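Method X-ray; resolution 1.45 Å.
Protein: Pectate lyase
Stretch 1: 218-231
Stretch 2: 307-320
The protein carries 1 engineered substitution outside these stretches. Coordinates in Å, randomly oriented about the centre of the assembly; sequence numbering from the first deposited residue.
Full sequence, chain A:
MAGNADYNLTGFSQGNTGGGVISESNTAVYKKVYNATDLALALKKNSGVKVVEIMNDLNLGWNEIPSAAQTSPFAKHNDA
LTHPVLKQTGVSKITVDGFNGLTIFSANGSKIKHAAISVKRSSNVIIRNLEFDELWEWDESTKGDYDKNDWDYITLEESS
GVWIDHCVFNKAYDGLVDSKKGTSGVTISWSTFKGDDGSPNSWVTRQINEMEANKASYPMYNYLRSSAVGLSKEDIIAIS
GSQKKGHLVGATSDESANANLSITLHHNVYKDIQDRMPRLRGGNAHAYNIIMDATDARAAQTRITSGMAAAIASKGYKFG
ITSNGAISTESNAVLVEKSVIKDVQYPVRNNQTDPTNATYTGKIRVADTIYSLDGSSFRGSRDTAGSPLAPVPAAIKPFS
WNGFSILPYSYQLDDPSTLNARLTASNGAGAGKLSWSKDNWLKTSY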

# COMPACT_ATOMS: atom_id res chain seq x y z
N TYR A 218 3.83 -47.93 -4.17
CA TYR A 218 4.49 -46.67 -4.49
C TYR A 218 5.45 -46.88 -5.65
O TYR A 218 6.64 -47.12 -5.44
N PRO A 219 4.94 -46.80 -6.88
CA PRO A 219 5.75 -47.21 -8.04
C PRO A 219 7.07 -46.45 -8.24
O PRO A 219 8.08 -47.09 -8.57
N MET A 220 7.08 -45.14 -8.02
CA MET A 220 8.34 -44.41 -8.15
C MET A 220 9.35 -44.82 -7.09
O MET A 220 10.50 -45.10 -7.41
N TYR A 221 8.92 -44.83 -5.83
CA TYR A 221 9.78 -45.27 -4.75
C TYR A 221 10.31 -46.68 -5.03
O TYR A 221 11.53 -46.96 -4.91
N ASN A 222 9.40 -47.56 -5.44
CA ASN A 222 9.78 -48.94 -5.77
C ASN A 222 10.84 -48.99 -6.88
O ASN A 222 11.85 -49.69 -6.77
N TYR A 223 10.65 -48.19 -7.92
CA TYR A 223 11.62 -48.14 -8.99
C TYR A 223 12.99 -47.64 -8.51
O TYR A 223 14.03 -48.19 -8.87
N LEU A 224 13.00 -46.58 -7.71
CA LEU A 224 14.25 -46.04 -7.19
C LEU A 224 15.02 -47.07 -6.35
O LEU A 224 16.25 -47.10 -6.39
N ARG A 225 14.29 -47.87 -5.57
CA ARG A 225 14.91 -48.93 -4.74
C ARG A 225 15.30 -50.17 -5.54
O ARG A 225 16.08 -50.99 -5.06
N SER A 226 14.74 -50.30 -6.74
CA SER A 226 14.92 -51.50 -7.55
C SER A 226 16.30 -51.56 -8.17
O SER A 226 17.08 -50.61 -8.14
N SER A 227 16.63 -52.73 -8.73
CA SER A 227 17.90 -52.91 -9.40
C SER A 227 18.09 -52.05 -10.64
O SER A 227 19.19 -51.98 -11.17
N ALA A 228 17.04 -51.36 -11.11
CA ALA A 228 17.23 -50.43 -12.21
C ALA A 228 18.01 -49.19 -11.78
O ALA A 228 18.67 -48.53 -12.60
N VAL A 229 17.90 -48.86 -10.49
CA VAL A 229 18.53 -47.66 -9.97
C VAL A 229 19.48 -47.95 -8.81
O VAL A 229 20.61 -47.48 -8.81
N GLY A 230 19.02 -48.69 -7.80
CA GLY A 230 19.92 -49.12 -6.73
C GLY A 230 20.08 -48.17 -5.57
O GLY A 230 21.06 -48.25 -4.83
N LEU A 231 19.14 -47.24 -5.40
CA LEU A 231 19.18 -46.38 -4.22
C LEU A 231 18.74 -47.13 -2.99
O LEU A 231 17.77 -47.88 -3.02
N GLY A 307 25.23 -42.88 -13.91
CA GLY A 307 24.41 -43.96 -14.42
C GLY A 307 23.10 -44.11 -13.67
O GLY A 307 22.07 -44.46 -14.26
N MET A 308 23.12 -43.86 -12.36
CA MET A 308 21.88 -43.84 -11.61
C MET A 308 20.93 -42.74 -12.06
O MET A 308 19.73 -42.97 -12.24
N ALA A 309 21.48 -41.55 -12.26
CA ALA A 309 20.67 -40.44 -12.73
C ALA A 309 20.03 -40.72 -14.07
O ALA A 309 18.86 -40.40 -14.29
N ALA A 310 20.78 -41.34 -14.99
CA ALA A 310 20.24 -41.67 -16.29
C ALA A 310 19.10 -42.68 -16.20
O ALA A 310 18.07 -42.54 -16.89
N ALA A 311 19.24 -43.65 -15.30
CA ALA A 311 18.17 -44.62 -15.09
C ALA A 311 16.89 -43.97 -14.50
O ALA A 311 15.78 -44.31 -14.90
N ILE A 312 17.06 -43.00 -13.60
CA ILE A 312 15.91 -42.29 -13.03
C ILE A 312 15.16 -41.50 -14.11
O ILE A 312 13.94 -41.65 -14.27
N ALA A 313 15.91 -40.74 -14.89
CA ALA A 313 15.32 -39.89 -15.92
C ALA A 313 14.74 -40.72 -17.06
O ALA A 313 13.74 -40.33 -17.66
N SER A 314 15.32 -41.88 -17.33
CA SER A 314 14.85 -42.68 -18.47
C SER A 314 13.42 -43.17 -18.28
O SER A 314 12.70 -43.50 -19.23
N LYS A 315 12.99 -43.26 -17.03
CA LYS A 315 11.62 -43.68 -16.75
C LYS A 315 10.67 -42.50 -16.53
O LYS A 315 9.48 -42.68 -16.18
N GLY A 316 11.17 -41.29 -16.72
CA GLY A 316 10.36 -40.09 -16.60
C GLY A 316 10.21 -39.56 -15.19
O GLY A 316 9.33 -38.73 -14.93
N TYR A 317 11.05 -40.02 -14.28
CA TYR A 317 10.99 -39.54 -12.89
C TYR A 317 11.94 -38.38 -12.68
O TYR A 317 13.02 -38.31 -13.28
N LYS A 318 11.54 -37.45 -11.82
CA LYS A 318 12.41 -36.40 -11.33
C LYS A 318 12.79 -36.75 -9.89
O LYS A 318 11.93 -36.77 -9.01
N PHE A 319 14.05 -37.03 -9.67
CA PHE A 319 14.57 -37.34 -8.33
C PHE A 319 16.03 -37.02 -8.26
O PHE A 319 16.87 -37.73 -8.83
N GLY A 320 16.37 -35.97 -7.52
CA GLY A 320 17.74 -35.51 -7.45
C GLY A 320 17.86 -34.19 -6.70
O GLY A 320 16.95 -33.81 -5.95

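Packing between stretches 218-231 and 307-320 of the pectate lyase, in which the helices 219-225 and 307-314 run roughly antiparallel (151°), their axes 10.8 Å apart at closest approach. The apolar centre is built from Leu224, Val229 and Leu231 on one side and Ile312 and Phe319 on the other. Leu224 (chi1 m, chi2 t) leaves its backbone sideways, but its end bends in: CD1 sits over one face of the Phe319 ring, 3.9 Å from the ring centroid and 12° off the normal, while CD2 lies 3.8 Å from Ile312 CG1. Ile312 (m, t) likewise starts sideways and brings its end nearer, so that its CG1 also meets Val229 CG1 at 3.8 Å. Val229 is t, and its CG2 approaches Ala311 CB at 4.1 Å. Leu231 (m, t) points toward the second stretch; its CD1 lies 3.8 Å from Phe319 CE2 and 4.2 Å from Ile312 CD1. Its CD2 touches Met308 CE at 3.5 Å; Met308 is m, t, p, and its end comes nearer than its sideways CB suggests. Phe319 itself is t and points toward the first stretch.

Beyond Phe319, the fully extended Met220 (t, t, t) spans two aromatic residues. Its CG lies over one face of the Tyr317 ring, 3.8 Å from the centroid, and its CE reaches Phe319 CB at 3.9 Å and the backbone Lys318 O at 3.4 Å. Tyr317 (m) points toward the first stretch and offers its ring edge to Tyr223, with CE2 3.5 Å from Tyr223 CD2; the two ring planes meet obliquely at 42°.

Tyr223 (t), which points toward the second stretch, carries the contact to its polar edge. Its hydroxyl OH donates to Ala311 O at 2.8 Å, the one hydrogen bond between the stretches. Ser314 OG (chi1 p) donates to the same Ala311 O at 2.9 Å, so this carbonyl takes two hydroxyl donors. Lys315 (m, m, t, t) starts toward the first stretch, placing CB 4.2 Å from the Tyr223 ring centroid, off-centre, and CG 3.2 Å from Tyr223 OH, before its end leads away. Ala311 points toward the first stretch, and its CB lies 3.2 Å from the backbone Ala228 O. That loop is braced internally: Ser226 OG (p) donates to Tyr223 O at 2.7 Å and accepts from Ala228 N at 3.1 Å, and Arg225 NH1 donates to Leu231 O at 2.9 Å.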

# COMPACT_ATOMS: atom_id res chain seq x y z
CB TYR A 218 5.21 -46.14 -3.25
CG TYR A 218 4.29 -46.02 -2.05
CD1 TYR A 218 3.54 -44.87 -1.84
CD2 TYR A 218 4.18 -47.07 -1.14
CE1 TYR A 218 2.68 -44.78 -0.75
CE2 TYR A 218 3.33 -46.98 -0.06
CZ TYR A 218 2.59 -45.84 0.13
OH TYR A 218 1.74 -45.74 1.22
CB PRO A 219 4.82 -46.97 -9.23
CG PRO A 219 3.43 -46.91 -8.64
CD PRO A 219 3.54 -46.47 -7.23
CB MET A 220 8.08 -42.90 -8.06
CG MET A 220 9.36 -42.09 -8.17
SD MET A 220 8.89 -40.37 -8.10
CE MET A 220 10.48 -39.62 -7.92
CB TYR A 221 9.02 -45.22 -3.42
CG TYR A 221 9.90 -45.66 -2.26
CD1 TYR A 221 10.83 -44.80 -1.71
CD2 TYR A 221 9.83 -46.96 -1.76
CE1 TYR A 221 11.67 -45.20 -0.69
CE2 TYR A 221 10.64 -47.37 -0.72
CZ TYR A 221 11.55 -46.48 -0.18
OH TYR A 221 12.40 -46.87 0.83
CB ASN A 222 8.53 -49.74 -6.14
CG ASN A 222 8.78 -51.24 -6.23
OD1 ASN A 222 9.42 -51.84 -5.36
ND2 ASN A 222 8.30 -51.84 -7.31
CB TYR A 223 11.09 -47.24 -10.10
CG TYR A 223 12.02 -47.15 -11.27
CD1 TYR A 223 12.17 -48.22 -12.14
CD2 TYR A 223 12.77 -46.00 -11.50
CE1 TYR A 223 13.04 -48.13 -13.22
CE2 TYR A 223 13.65 -45.90 -12.59
CZ TYR A 223 13.80 -46.98 -13.42
OH TYR A 223 14.68 -46.88 -14.48
CB LEU A 224 13.98 -44.80 -6.36
CG LEU A 224 13.36 -43.63 -7.11
CD1 LEU A 224 12.97 -42.55 -6.07
CD2 LEU A 224 14.35 -43.08 -8.16
CB ARG A 225 13.92 -49.36 -3.65
CG ARG A 225 13.62 -48.28 -2.60
CD ARG A 225 14.74 -48.13 -1.56
NE ARG A 225 14.74 -49.33 -0.69
CZ ARG A 225 15.66 -50.30 -0.77
NH1 ARG A 225 16.70 -50.22 -1.60
NH2 ARG A 225 15.55 -51.37 0.02
CB SER A 226 13.89 -51.55 -8.68
OG SER A 226 14.30 -50.75 -9.78
CB SER A 227 18.07 -54.39 -9.79
OG SER A 227 17.09 -54.76 -10.74
CB ALA A 228 15.87 -50.01 -12.79
CB VAL A 229 17.47 -46.61 -9.55
CG1 VAL A 229 18.12 -45.33 -9.01
CG2 VAL A 229 16.58 -46.27 -10.72
CB LEU A 231 18.25 -45.19 -4.41
CG LEU A 231 18.81 -44.14 -5.38
CD1 LEU A 231 17.66 -43.25 -5.93
CD2 LEU A 231 19.89 -43.26 -4.74
CB MET A 308 22.20 -43.71 -10.12
CG MET A 308 22.93 -44.95 -9.57
SD MET A 308 23.62 -44.62 -7.95
CE MET A 308 22.14 -44.67 -6.95
CB ALA A 309 21.52 -39.18 -12.78
CB ALA A 310 21.35 -42.20 -17.21
CB ALA A 311 18.65 -45.76 -14.23
CB ILE A 312 16.39 -41.36 -11.92
CG1 ILE A 312 16.93 -42.19 -10.74
CG2 ILE A 312 15.29 -40.40 -11.46
CD1 ILE A 312 17.66 -41.35 -9.67
CB ALA A 313 16.32 -38.90 -16.43
CB SER A 314 15.75 -43.89 -18.68
OG SER A 314 15.46 -44.89 -17.71
CB LYS A 315 11.58 -44.64 -15.55
CG LYS A 315 11.92 -46.05 -15.90
CD LYS A 315 10.88 -46.69 -16.81
CE LYS A 315 11.24 -48.16 -17.05
NZ LYS A 315 10.03 -48.95 -17.41
CB TYR A 317 11.35 -40.66 -11.94
CG TYR A 317 10.37 -41.79 -11.92
CD1 TYR A 317 9.02 -41.56 -11.63
CD2 TYR A 317 10.77 -43.11 -12.16
CE1 TYR A 317 8.10 -42.61 -11.60
CE2 TYR A 317 9.86 -44.16 -12.14
CZ TYR A 317 8.53 -43.91 -11.84
OH TYR A 317 7.60 -44.93 -11.80
CB LYS A 318 11.70 -35.05 -11.36
CG LYS A 318 12.47 -33.90 -10.77
CD LYS A 318 11.65 -32.61 -10.87
CE LYS A 318 12.04 -31.55 -9.83
NZ LYS A 318 11.12 -31.60 -8.61
CB PHE A 319 14.33 -38.80 -7.95
CG PHE A 319 14.63 -39.08 -6.51
CD1 PHE A 319 13.76 -38.61 -5.52
CD2 PHE A 319 15.79 -39.73 -6.12
CE1 PHE A 319 14.04 -38.84 -4.17
CE2 PHE A 319 16.08 -39.93 -4.79
CZ PHE A 319 15.19 -39.49 -3.81